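Local coordinates for coat protein (PDB 6YFR), which probably assembles as dimers into the icosahedral shell of a single-stranded RNA bacteriophage, enclosing the genome, at residues A[5-10]-A[16-21]; A[20-25]-A[31-36]; A[25-30]-A[68-73]; A[37-42]-A[48-53]. All coordinates share one frame; numbering follows the deposited sequence.

Contact 1: A[5-10]-A[16-21]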
loop_
_atom_site.group_PDB
_atom_site.type_symbol
_atom_site.label_atom_id
_atom_site.label_comp_id
_atom_site.label_asym_id
_atom_site.label_seq_id
_atom_site.Cartn_x
_atom_site.Cartn_y
_atom_site.Cartn_z
ATOM N N VAL A 5 80.343 22.244 -10.428
ATOM C CA VAL A 5 79.045 22.494 -11.041
ATOM C C VAL A 5 79.191 23.462 -12.207
ATOM O O VAL A 5 80.100 24.297 -12.243
ATOM C CB VAL A 5 78.021 23.046 -10.023
ATOM C CG1 VAL A 5 77.733 22.020 -8.939
ATOM C CG2 VAL A 5 78.534 24.340 -9.408
ATOM N N THR A 6 78.286 23.329 -13.171
ATOM C CA THR A 6 78.090 24.324 -14.218
ATOM C C THR A 6 76.610 24.655 -14.305
ATOM O O THR A 6 75.761 23.771 -14.149
ATOM C CB THR A 6 78.582 23.838 -15.590
ATOM O OG1 THR A 6 78.019 22.548 -15.870
ATOM C CG2 THR A 6 80.104 23.763 -15.625
ATOM N N GLN A 7 76.306 25.927 -14.545
ATOM C CA GLN A 7 74.918 26.361 -14.574
ATOM C C GLN A 7 74.215 25.787 -15.797
ATOM O O GLN A 7 74.585 26.095 -16.934
ATOM C CB GLN A 7 74.838 27.882 -14.572
ATOM C CG GLN A 7 73.442 28.401 -14.307
ATOM C CD GLN A 7 73.454 29.712 -13.557
ATOM O OE1 GLN A 7 72.827 29.841 -12.506
ATOM N NE2 GLN A 7 74.167 30.699 -14.094
ATOM N N TYR A 8 73.198 24.959 -15.556
ATOM C CA TYR A 8 72.402 24.324 -16.602
ATOM C C TYR A 8 71.213 25.190 -17.016
ATOM O O TYR A 8 71.101 25.570 -18.185
ATOM C CB TYR A 8 71.945 22.939 -16.122
ATOM C CG TYR A 8 70.893 22.247 -16.965
ATOM C CD1 TYR A 8 71.156 21.860 -18.275
ATOM C CD2 TYR A 8 69.644 21.948 -16.429
ATOM C CE1 TYR A 8 70.188 21.215 -19.038
ATOM C CE2 TYR A 8 68.675 21.306 -17.176
ATOM C CZ TYR A 8 68.950 20.939 -18.478
ATOM O OH TYR A 8 67.979 20.299 -19.213
ATOM N N SER A 9 70.331 25.525 -16.075
ATOM C CA SER A 9 69.244 26.459 -16.355
ATOM C C SER A 9 69.501 27.775 -15.637
ATOM O O SER A 9 69.417 27.826 -14.400
ATOM C CB SER A 9 67.896 25.880 -15.927
ATOM O OG SER A 9 66.860 26.835 -16.115
ATOM N N PRO A 10 69.796 28.853 -16.354
ATOM C CA PRO A 10 70.230 30.088 -15.702
ATOM C C PRO A 10 69.049 30.844 -15.127
ATOM O O PRO A 10 67.889 30.559 -15.470
ATOM C CB PRO A 10 70.887 30.867 -16.848
ATOM C CG PRO A 10 70.090 30.451 -18.043
ATOM C CD PRO A 10 69.703 29.006 -17.814
ATOM N N GLY A 16 61.570 32.325 -9.006
ATOM C CA GLY A 16 61.612 31.139 -9.835
ATOM C C GLY A 16 62.675 30.153 -9.401
ATOM O O GLY A 16 62.968 30.031 -8.205
ATOM N N LYS A 17 63.278 29.464 -10.372
ATOM C CA LYS A 17 64.267 28.425 -10.119
ATOM C C LYS A 17 65.485 28.625 -11.007
ATOM O O LYS A 17 65.365 29.060 -12.155
ATOM C CB LYS A 17 63.697 27.017 -10.369
ATOM C CG LYS A 17 62.692 26.535 -9.335
ATOM C CD LYS A 17 62.428 25.036 -9.478
ATOM C CE LYS A 17 61.904 24.684 -10.865
ATOM N NZ LYS A 17 61.549 23.240 -10.988
ATOM N N SER A 18 66.652 28.295 -10.463
ATOM C CA SER A 18 67.897 28.215 -11.210
ATOM C C SER A 18 68.561 26.893 -10.856
ATOM O O SER A 18 68.509 26.466 -9.700
ATOM C CB SER A 18 68.819 29.394 -10.884
ATOM O OG SER A 18 70.133 29.167 -11.361
ATOM N N THR A 19 69.164 26.227 -11.844
ATOM C CA THR A 19 69.739 24.907 -11.610
ATOM C C THR A 19 71.162 24.820 -12.144
ATOM O O THR A 19 71.466 25.314 -13.234
ATOM C CB THR A 19 68.893 23.789 -12.248
ATOM O OG1 THR A 19 68.896 23.932 -13.672
ATOM C CG2 THR A 19 67.460 23.830 -11.737
ATOM N N TRP A 20 72.021 24.184 -11.352
ATOM C CA TRP A 20 73.372 23.803 -11.733
ATOM C C TRP A 20 73.457 22.284 -11.797
ATOM O O TRP A 20 72.853 21.585 -10.973
ATOM C CB TRP A 20 74.405 24.309 -10.725
ATOM C CG TRP A 20 74.474 25.789 -10.573
ATOM C CD1 TRP A 20 75.429 26.617 -11.084
ATOM C CD2 TRP A 20 73.565 26.623 -9.846
ATOM N NE1 TRP A 20 75.169 27.918 -10.726
ATOM C CE2 TRP A 20 74.030 27.948 -9.966
ATOM C CE3 TRP A 20 72.401 26.381 -9.112
ATOM C CZ2 TRP A 20 73.373 29.024 -9.379
ATOM C CZ3 TRP A 20 71.751 27.455 -8.529
ATOM C CH2 TRP A 20 72.238 28.758 -8.665
ATOM N N ASN A 21 74.214 21.779 -12.763
ATOM C CA ASN A 21 74.497 20.356 -12.871
ATOM C C ASN A 21 75.902 20.069 -12.360
ATOM O O ASN A 21 76.832 20.852 -12.590
ATOM C CB ASN A 21 74.367 19.864 -14.316
ATOM C CG ASN A 21 72.926 19.755 -14.774
ATOM O OD1 ASN A 21 71.994 19.887 -13.980
ATOM N ND2 ASN A 21 72.738 19.501 -16.064
#
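Tyr8 and Ser9 both face Thr19, a classic beta bulge in the antiparallel hairpin of strands 5-9 and 16-22. Before the bulge Thr6 and Asn21 form a hydrogen-bonded pair: Thr6 N gives to Asn21 O, and Asn21 N returns the bond to Thr6 O, each at 2.9 Å. At the bulge a single acceptor serves two donors, since Thr19 O takes Tyr8 N at 2.9 Å and Ser9 N at 3.1 Å; the weak reach of Ser9 N to Thr19 OG1 adds little. Thr19 N closes the ladder on Ser9 O at 3.0 Å, nearly straight at 168°.

Thr6, Ser9, Thr19 and Asn21 share one face of the sheet, Gln7 and Trp20 the other. Asn21 ND2 lies over one face of the Tyr8 ring, 3.4 Å from Tyr8 CG, with amide and ring planes 21° apart; Asn21 OD1 is taken by Gln34 NE2. Thr19 OG1 sits at the ring's edge. Val5 CB packs on Trp20 CB, and the indole meets Phe104 of a neighbouring subunit edge-to-face. Gln7 CG, anti to its own backbone N (chi1 -168°), makes a CH-pi contact 4.3 Å from the centroid of the Trp20 five-membered ring.

Contact 2: A[20-25]-A[31-36]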
loop_
_atom_site.group_PDB
_atom_site.type_symbol
_atom_site.label_atom_id
_atom_site.label_comp_id
_atom_site.label_asym_id
_atom_site.label_seq_id
_atom_site.Cartn_x
_atom_site.Cartn_y
_atom_site.Cartn_z
ATOM N N TRP A 20 72.021 24.184 -11.352
ATOM C CA TRP A 20 73.372 23.803 -11.733
ATOM C C TRP A 20 73.457 22.284 -11.797
ATOM O O TRP A 20 72.853 21.585 -10.973
ATOM C CB TRP A 20 74.405 24.309 -10.725
ATOM C CG TRP A 20 74.474 25.789 -10.573
ATOM C CD1 TRP A 20 75.429 26.617 -11.084
ATOM C CD2 TRP A 20 73.565 26.623 -9.846
ATOM N NE1 TRP A 20 75.169 27.918 -10.726
ATOM C CE2 TRP A 20 74.030 27.948 -9.966
ATOM C CE3 TRP A 20 72.401 26.381 -9.112
ATOM C CZ2 TRP A 20 73.373 29.024 -9.379
ATOM C CZ3 TRP A 20 71.751 27.455 -8.529
ATOM C CH2 TRP A 20 72.238 28.758 -8.665
ATOM N N ASN A 21 74.214 21.779 -12.763
ATOM C CA ASN A 21 74.497 20.356 -12.871
ATOM C C ASN A 21 75.902 20.069 -12.360
ATOM O O ASN A 21 76.832 20.852 -12.590
ATOM C CB ASN A 21 74.367 19.864 -14.316
ATOM C CG ASN A 21 72.926 19.755 -14.774
ATOM O OD1 ASN A 21 71.994 19.887 -13.980
ATOM N ND2 ASN A 21 72.738 19.501 -16.064
ATOM N N VAL A 22 76.043 18.942 -11.665
ATOM C CA VAL A 22 77.346 18.469 -11.213
ATOM C C VAL A 22 78.078 17.852 -12.395
ATOM O O VAL A 22 77.569 16.930 -13.044
ATOM C CB VAL A 22 77.190 17.452 -10.072
ATOM C CG1 VAL A 22 78.526 16.802 -9.761
ATOM C CG2 VAL A 22 76.614 18.120 -8.849
ATOM N N THR A 23 79.274 18.350 -12.677
ATOM C CA THR A 23 80.026 17.898 -13.838
ATOM C C THR A 23 80.805 16.628 -13.516
ATOM O O THR A 23 81.153 16.361 -12.364
ATOM C CB THR A 23 80.989 18.985 -14.317
ATOM O OG1 THR A 23 81.857 19.357 -13.238
ATOM C CG2 THR A 23 80.222 20.223 -14.817
ATOM N N GLY A 24 81.063 15.836 -14.555
ATOM C CA GLY A 24 81.848 14.624 -14.418
ATOM C C GLY A 24 81.111 13.438 -13.845
ATOM O O GLY A 24 81.753 12.486 -13.387
ATOM N N SER A 25 79.785 13.461 -13.848
ATOM C CA SER A 25 79.026 12.352 -13.295
ATOM C C SER A 25 78.995 11.188 -14.276
ATOM O O SER A 25 79.039 11.371 -15.497
ATOM C CB SER A 25 77.603 12.788 -12.951
ATOM O OG SER A 25 76.927 11.772 -12.231
ATOM N N LEU A 31 69.785 11.420 -14.339
ATOM C CA LEU A 31 70.184 11.246 -12.950
ATOM C C LEU A 31 71.447 12.028 -12.605
ATOM O O LEU A 31 72.135 11.695 -11.633
ATOM C CB LEU A 31 70.374 9.761 -12.647
ATOM C CG LEU A 31 69.085 8.946 -12.743
ATOM C CD1 LEU A 31 69.380 7.459 -12.698
ATOM C CD2 LEU A 31 68.135 9.339 -11.625
ATOM N N VAL A 32 71.766 13.058 -13.380
ATOM C CA VAL A 32 72.911 13.911 -13.047
ATOM C C VAL A 32 72.613 14.659 -11.750
ATOM O O VAL A 32 71.527 15.250 -11.619
ATOM C CB VAL A 32 73.207 14.885 -14.192
ATOM C CG1 VAL A 32 74.055 16.044 -13.704
ATOM C CG2 VAL A 32 73.915 14.163 -15.330
ATOM N N PRO A 33 73.516 14.646 -10.772
ATOM C CA PRO A 33 73.272 15.396 -9.533
ATOM C C PRO A 33 73.050 16.870 -9.824
ATOM O O PRO A 33 73.704 17.454 -10.689
ATOM C CB PRO A 33 74.553 15.168 -8.722
ATOM C CG PRO A 33 75.140 13.913 -9.277
ATOM C CD PRO A 33 74.787 13.905 -10.733
ATOM N N GLN A 34 72.115 17.472 -9.089
ATOM C CA GLN A 34 71.701 18.841 -9.353
ATOM C C GLN A 34 71.716 19.679 -8.084
ATOM O O GLN A 34 71.544 19.169 -6.971
ATOM C CB GLN A 34 70.297 18.893 -9.967
ATOM C CG GLN A 34 70.241 18.517 -11.433
ATOM C CD GLN A 34 68.905 18.857 -12.058
ATOM O OE1 GLN A 34 67.890 18.950 -11.366
ATOM N NE2 GLN A 34 68.898 19.055 -13.371
ATOM N N VAL A 35 71.921 20.981 -8.275
ATOM C CA VAL A 35 71.730 21.987 -7.236
ATOM C C VAL A 35 70.710 22.994 -7.753
ATOM O O VAL A 35 70.876 23.546 -8.844
ATOM C CB VAL A 35 73.047 22.691 -6.863
ATOM C CG1 VAL A 35 72.830 23.608 -5.669
ATOM C CG2 VAL A 35 74.137 21.673 -6.569
ATOM N N VAL A 36 69.660 23.230 -6.977
ATOM C CA VAL A 36 68.549 24.076 -7.391
ATOM C C VAL A 36 68.389 25.192 -6.368
ATOM O O VAL A 36 68.233 24.922 -5.172
ATOM C CB VAL A 36 67.247 23.272 -7.526
ATOM C CG1 VAL A 36 66.118 24.166 -8.010
ATOM C CG2 VAL A 36 67.447 22.095 -8.465
#
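Matching first torsions in Asn21 (chi1 -74°) and Gln34 (chi1 -76°) set each CG opposite its own carbonyl carbon, and because the two residues lie directly across from each other, in a non-hydrogen-bonded antiparallel pair, their side chains leave the same face and run side by side. Gln34 continues extended, and the two amides end with their planes 22° apart. Gln34 NE2 donates to Asn21 OD1 at 3.3 Å, a long bond in which the acceptor lies somewhat out of the Gln34 amide plane. Val32 crosses Asn21 at about a right angle, its CG1 3.9 Å from Asn21 CB.

The backbone ladder of this hairpin, between strands 16-22 and 34-41, is regular. Trp20 N reaches Val35 O at 2.8 Å, Val35 N answers to Trp20 O at 2.9 Å, and Val22 N gives to Pro33 O at 2.9 Å just beyond the strand. Val35 O also lies in the plane of the indole, at its edge, 3.2 Å from Trp20 CE3. Next to the last rung Val22 presses CG2 onto the proline ring, 3.6 Å from Pro33 CB, and Ser25 borders the same ring at CD.

Pro33 has no N-H to offer, yet its carbonyl still takes a strand-like bond. The pairing can therefore run past the last regular strand residue with an apolar Val22-Pro33 contact beside it, while the amide pair adds a polar tie on the Asn21 face.

Contact 3: A[25-30]-A[68-73]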
loop_
_atom_site.group_PDB
_atom_site.type_symbol
_atom_site.label_atom_id
_atom_site.label_comp_id
_atom_site.label_asym_id
_atom_site.label_seq_id
_atom_site.Cartn_x
_atom_site.Cartn_y
_atom_site.Cartn_z
ATOM N N SER A 25 79.785 13.461 -13.848
ATOM C CA SER A 25 79.026 12.352 -13.295
ATOM C C SER A 25 78.995 11.188 -14.276
ATOM O O SER A 25 79.039 11.371 -15.497
ATOM C CB SER A 25 77.603 12.788 -12.951
ATOM O OG SER A 25 76.927 11.772 -12.231
ATOM N N THR A 26 78.925 9.976 -13.729
ATOM C CA THR A 26 78.934 8.770 -14.546
ATOM C C THR A 26 77.545 8.206 -14.805
ATOM O O THR A 26 77.382 7.414 -15.740
ATOM C CB THR A 26 79.796 7.685 -13.888
ATOM O OG1 THR A 26 79.827 6.527 -14.731
ATOM C CG2 THR A 26 79.231 7.299 -12.526
ATOM N N ASN A 27 76.549 8.588 -14.010
ATOM C CA ASN A 27 75.209 8.052 -14.162
ATOM C C ASN A 27 74.522 8.695 -15.367
ATOM O O ASN A 27 74.995 9.706 -15.894
ATOM C CB ASN A 27 74.418 8.264 -12.871
ATOM C CG ASN A 27 74.719 9.583 -12.205
ATOM O OD1 ASN A 27 75.026 10.576 -12.864
ATOM N ND2 ASN A 27 74.625 9.603 -10.881
ATOM N N PRO A 28 73.424 8.108 -15.849
ATOM C CA PRO A 28 72.739 8.657 -17.036
ATOM C C PRO A 28 72.327 10.102 -16.822
ATOM O O PRO A 28 72.208 10.559 -15.675
ATOM C CB PRO A 28 71.514 7.739 -17.194
ATOM C CG PRO A 28 71.395 7.006 -15.891
ATOM C CD PRO A 28 72.791 6.854 -15.401
ATOM N N PRO A 29 72.091 10.855 -17.905
ATOM C CA PRO A 29 71.884 12.307 -17.753
ATOM C C PRO A 29 70.690 12.671 -16.888
ATOM O O PRO A 29 70.783 13.605 -16.079
ATOM C CB PRO A 29 71.706 12.787 -19.201
ATOM C CG PRO A 29 71.278 11.574 -19.956
ATOM C CD PRO A 29 71.999 10.430 -19.312
ATOM N N GLY A 30 69.573 11.956 -17.023
ATOM C CA GLY A 30 68.416 12.230 -16.187
ATOM C C GLY A 30 68.684 12.079 -14.705
ATOM O O GLY A 30 67.896 12.564 -13.886
ATOM N N THR A 68 69.516 -3.041 -8.881
ATOM C CA THR A 68 70.088 -1.734 -8.594
ATOM C C THR A 68 69.007 -0.663 -8.618
ATOM O O THR A 68 68.403 -0.401 -9.663
ATOM C CB THR A 68 71.184 -1.404 -9.608
ATOM O OG1 THR A 68 72.274 -2.323 -9.456
ATOM C CG2 THR A 68 71.689 0.017 -9.417
ATOM N N GLU A 69 68.756 -0.054 -7.464
ATOM C CA GLU A 69 67.855 1.079 -7.348
ATOM C C GLU A 69 68.666 2.363 -7.253
ATOM O O GLU A 69 69.896 2.348 -7.164
ATOM C CB GLU A 69 66.936 0.924 -6.132
ATOM C CG GLU A 69 66.017 -0.283 -6.207
ATOM C CD GLU A 69 65.096 -0.396 -5.009
ATOM O OE1 GLU A 69 65.325 0.321 -4.011
ATOM O OE2 GLU A 69 64.142 -1.200 -5.069
ATOM N N TRP A 70 67.959 3.488 -7.271
ATOM C CA TRP A 70 68.590 4.802 -7.225
ATOM C C TRP A 70 68.115 5.529 -5.974
ATOM O O TRP A 70 66.973 5.992 -5.911
ATOM C CB TRP A 70 68.282 5.594 -8.486
ATOM C CG TRP A 70 69.037 5.084 -9.655
ATOM C CD1 TRP A 70 68.625 4.142 -10.545
ATOM C CD2 TRP A 70 70.356 5.468 -10.052
ATOM N NE1 TRP A 70 69.603 3.922 -11.485
ATOM C CE2 TRP A 70 70.677 4.722 -11.202
ATOM C CE3 TRP A 70 71.294 6.375 -9.551
ATOM C CZ2 TRP A 70 71.896 4.859 -11.863
ATOM C CZ3 TRP A 70 72.506 6.507 -10.207
ATOM C CH2 TRP A 70 72.796 5.750 -11.348
ATOM N N ASP A 71 68.991 5.613 -4.979
ATOM C CA ASP A 71 68.709 6.411 -3.803
ATOM C C ASP A 71 69.093 7.863 -4.072
ATOM O O ASP A 71 69.870 8.170 -4.982
ATOM C CB ASP A 71 69.470 5.873 -2.590
ATOM C CG ASP A 71 69.240 4.389 -2.368
ATOM O OD1 ASP A 71 68.074 3.946 -2.437
ATOM O OD2 ASP A 71 70.230 3.665 -2.127
ATOM N N THR A 72 68.533 8.761 -3.271
ATOM C CA THR A 72 68.792 10.187 -3.403
ATOM C C THR A 72 69.312 10.720 -2.079
ATOM O O THR A 72 68.632 10.608 -1.052
ATOM C CB THR A 72 67.532 10.943 -3.825
ATOM O OG1 THR A 72 67.057 10.424 -5.072
ATOM C CG2 THR A 72 67.832 12.422 -3.979
ATOM N N ILE A 73 70.519 11.277 -2.100
ATOM C CA ILE A 73 71.029 12.065 -0.984
ATOM C C ILE A 73 70.503 13.485 -1.170
ATOM O O ILE A 73 70.861 14.168 -2.135
ATOM C CB ILE A 73 72.559 12.035 -0.923
ATOM C CG1 ILE A 73 73.053 10.586 -0.910
ATOM C CG2 ILE A 73 73.052 12.768 0.306
ATOM C CD1 ILE A 73 74.559 10.456 -0.923
#
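Asn27 and Pro28 meet the indole of Trp70 where the loop between strands 16-22 and 34-41 folds across to the start of strand 70-82, at one end of the antiparallel coat-protein sheet. The touch is made entirely by side chains: the nearest alpha carbons, those of Asn27 and Trp70, are 10.1 Å apart, and no hydrogen bond spans the gap.

The tight part is the far end of the six-membered ring. Asn27 CB comes in obliquely, 3.4 Å from Trp70 CH2 and 3.7 Å from Trp70 CZ3. A chi1 of 38° places the Asn27 amide so that ND2 passes Trp70 CZ3 at 3.8 Å, and CB remains the atom closest to the indole. The amide plane stands 53° from the indole, so the two flat groups do not stack. Leu31 and Pro59 of the same chain also pack on the indole, Leu31 CD1 at 3.4 Å from Trp70 CE2.

The rest is loose. Only about 103 Å² is buried between the two segments, both sides summed, and Trp70 stays partly exposed even with its neighbours in place. Outside the chain, Pro28 and Pro29 pack on Gln83 of a neighbouring subunit, and the Gly30 backbone is hydrogen-bonded to that subunit. Within the chain, the thin side of the contact comes down to Pro28 CD approaching Trp70 CZ2 at 4.2 Å.

Contact 4: A[37-42]-A[48-53]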
loop_
_atom_site.group_PDB
_atom_site.type_symbol
_atom_site.label_atom_id
_atom_site.label_comp_id
_atom_site.label_asym_id
_atom_site.label_seq_id
_atom_site.Cartn_x
_atom_site.Cartn_y
_atom_site.Cartn_z
ATOM N N GLN A 37 68.428 26.436 -6.833
ATOM C CA GLN A 37 68.079 27.586 -6.009
ATOM C C GLN A 37 66.689 28.073 -6.395
ATOM O O GLN A 37 66.393 28.252 -7.581
ATOM C CB GLN A 37 69.087 28.726 -6.157
ATOM C CG GLN A 37 68.713 29.946 -5.327
ATOM C CD GLN A 37 69.601 31.148 -5.584
ATOM O OE1 GLN A 37 70.576 31.074 -6.335
ATOM N NE2 GLN A 37 69.263 32.273 -4.957
ATOM N N THR A 38 65.848 28.294 -5.393
ATOM C CA THR A 38 64.460 28.692 -5.582
ATOM C C THR A 38 64.205 29.984 -4.821
ATOM O O THR A 38 64.645 30.129 -3.677
ATOM C CB THR A 38 63.506 27.595 -5.095
ATOM O OG1 THR A 38 63.602 26.462 -5.964
ATOM C CG2 THR A 38 62.070 28.090 -5.061
ATOM N N GLU A 39 63.514 30.927 -5.457
ATOM C CA GLU A 39 63.063 32.147 -4.792
ATOM C C GLU A 39 61.570 32.290 -5.052
ATOM O O GLU A 39 61.160 32.626 -6.167
ATOM C CB GLU A 39 63.834 33.371 -5.288
ATOM C CG GLU A 39 65.332 33.305 -5.040
ATOM C CD GLU A 39 65.691 33.283 -3.564
ATOM O OE1 GLU A 39 64.863 33.713 -2.733
ATOM O OE2 GLU A 39 66.811 32.839 -3.233
ATOM N N SER A 40 60.755 32.032 -4.030
ATOM C CA SER A 40 59.313 31.963 -4.232
ATOM C C SER A 40 58.573 32.845 -3.235
ATOM O O SER A 40 59.011 33.031 -2.101
ATOM C CB SER A 40 58.815 30.516 -4.125
ATOM O OG SER A 40 59.332 29.878 -2.967
ATOM N N ILE A 41 57.435 33.393 -3.670
ATOM C CA ILE A 41 56.631 34.251 -2.806
ATOM C C ILE A 41 55.549 33.422 -2.137
ATOM O O ILE A 41 55.035 32.447 -2.699
ATOM C CB ILE A 41 56.015 35.435 -3.580
ATOM C CG1 ILE A 41 55.295 34.947 -4.841
ATOM C CG2 ILE A 41 57.071 36.478 -3.903
ATOM C CD1 ILE A 41 54.540 36.040 -5.568
ATOM N N ASN A 42 55.210 33.814 -0.914
ATOM C CA ASN A 42 54.125 33.181 -0.193
ATOM C C ASN A 42 52.786 33.570 -0.814
ATOM O O ASN A 42 52.685 34.517 -1.600
ATOM C CB ASN A 42 54.172 33.577 1.284
ATOM C CG ASN A 42 53.303 32.691 2.151
ATOM O OD1 ASN A 42 52.877 31.617 1.725
ATOM N ND2 ASN A 42 53.035 33.134 3.373
ATOM N N ILE A 48 59.210 35.845 1.363
ATOM C CA ILE A 48 59.893 35.237 0.228
ATOM C C ILE A 48 60.763 34.118 0.778
ATOM O O ILE A 48 61.563 34.335 1.694
ATOM C CB ILE A 48 60.731 36.245 -0.570
ATOM C CG1 ILE A 48 59.817 37.207 -1.326
ATOM C CG2 ILE A 48 61.622 35.520 -1.564
ATOM C CD1 ILE A 48 60.563 38.168 -2.225
ATOM N N MET A 49 60.585 32.920 0.240
ATOM C CA MET A 49 61.387 31.769 0.621
ATOM C C MET A 49 62.579 31.671 -0.321
ATOM O O MET A 49 62.403 31.596 -1.548
ATOM C CB MET A 49 60.555 30.489 0.577
ATOM C CG MET A 49 59.430 30.446 1.596
ATOM S SD MET A 49 60.051 30.378 3.285
ATOM C CE MET A 49 60.999 28.860 3.227
ATOM N N SER A 50 63.785 31.704 0.253
ATOM C CA SER A 50 65.020 31.423 -0.466
ATOM C C SER A 50 65.444 30.001 -0.126
ATOM O O SER A 50 65.680 29.691 1.045
ATOM C CB SER A 50 66.124 32.411 -0.085
ATOM O OG SER A 50 65.779 33.741 -0.425
ATOM N N LYS A 51 65.540 29.143 -1.139
ATOM C CA LYS A 51 65.846 27.737 -0.929
ATOM C C LYS A 51 67.036 27.309 -1.778
ATOM O O LYS A 51 67.216 27.771 -2.909
ATOM C CB LYS A 51 64.639 26.851 -1.267
ATOM C CG LYS A 51 63.421 27.065 -0.382
ATOM C CD LYS A 51 62.274 26.161 -0.823
ATOM C CE LYS A 51 61.034 26.382 0.028
ATOM N NZ LYS A 51 59.898 25.523 -0.406
ATOM N N ILE A 52 67.843 26.413 -1.214
ATOM C CA ILE A 52 68.887 25.703 -1.946
ATOM C C ILE A 52 68.680 24.213 -1.716
ATOM O O ILE A 52 68.454 23.781 -0.580
ATOM C CB ILE A 52 70.304 26.125 -1.509
ATOM C CG1 ILE A 52 70.497 27.636 -1.630
ATOM C CG2 ILE A 52 71.356 25.401 -2.341
ATOM C CD1 ILE A 52 70.825 28.095 -3.027
ATOM N N SER A 53 68.764 23.428 -2.785
ATOM C CA SER A 53 68.517 21.996 -2.715
ATOM C C SER A 53 69.586 21.259 -3.502
ATOM O O SER A 53 69.829 21.575 -4.670
ATOM C CB SER A 53 67.127 21.654 -3.260
ATOM O OG SER A 53 66.117 22.331 -2.529
#
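Glu39 brings its carboxylate to the hydroxyl of Ser50, its partner in a non-hydrogen-bonded pair of strands 34-41 and 47-59. A bend at chi2 (-64°) turns the carboxylate toward Ser50. The hydroxyl lies near both carboxylate oxygens: Ser50 OG is 3.1 Å from Glu39 OE2 and is modelled closer still to Glu39 OE1, at 2.5 Å, a length that is doubtful at this resolution. Its proton has another candidate acceptor in Ile112 O of a neighbouring subunit. Glu39 OE2 is also held from its own strand: Gln37 NE2, two residues back, donates to its anti lone pair at 3.1 Å, with the oxygen in the plane of the Gln37 amide. That amide is itself positioned by the neighbouring subunit, where NE2 also bonds Ser111 OG and OE1 accepts from Arg108 NE. These ties probably offset the cost of burying the carboxylate.

Apolar contacts flank the polar cluster on the same face. Ile52 CD1 packs 3.6 Å from Gln37 CG at one end, and Ile41 CG2 lies 3.8 Å from Ile48 CG1 at the other.

Behind them the backbone fixes the register. Thr38 and Lys51 exchange two hydrogen bonds of 2.9 Å each; Ser40 N gives to Met49 O at 3.0 Å, and Met49 N to Ser40 O. Thr38, Ser40, Met49 and Lys51 point to the opposite face, with Lys51 running out fully extended.

An antiparallel hairpin with one face covered by the C-terminal helical region of a partner subunit fits the dimer of RNA-phage coat proteins; there the other face typically looks into the shell.

Overall arrangement
Contacts 1, 2 and 4 are successive hairpin pairings in one antiparallel sheet. Contacts 1 and 2 share Trp20 and Asn21 on strand 16-22, their centres about 9 Å apart, and contacts 2 and 4 both use strand 34-41. Contact 3 differs: it ties the loop that joins the two strands of contact 2 to strand 70-82 without hydrogen bonds, and its centre lies about 25 Å from that of contact 4. Contacts 1 and 3 are at the surface, while contacts 2 and 4 are partly buried. Chemistry follows place: a bulge at the outer strand in contact 1, an amide pair beside a proline in contact 2, and a buried carboxylate at the subunit interface in contact 4.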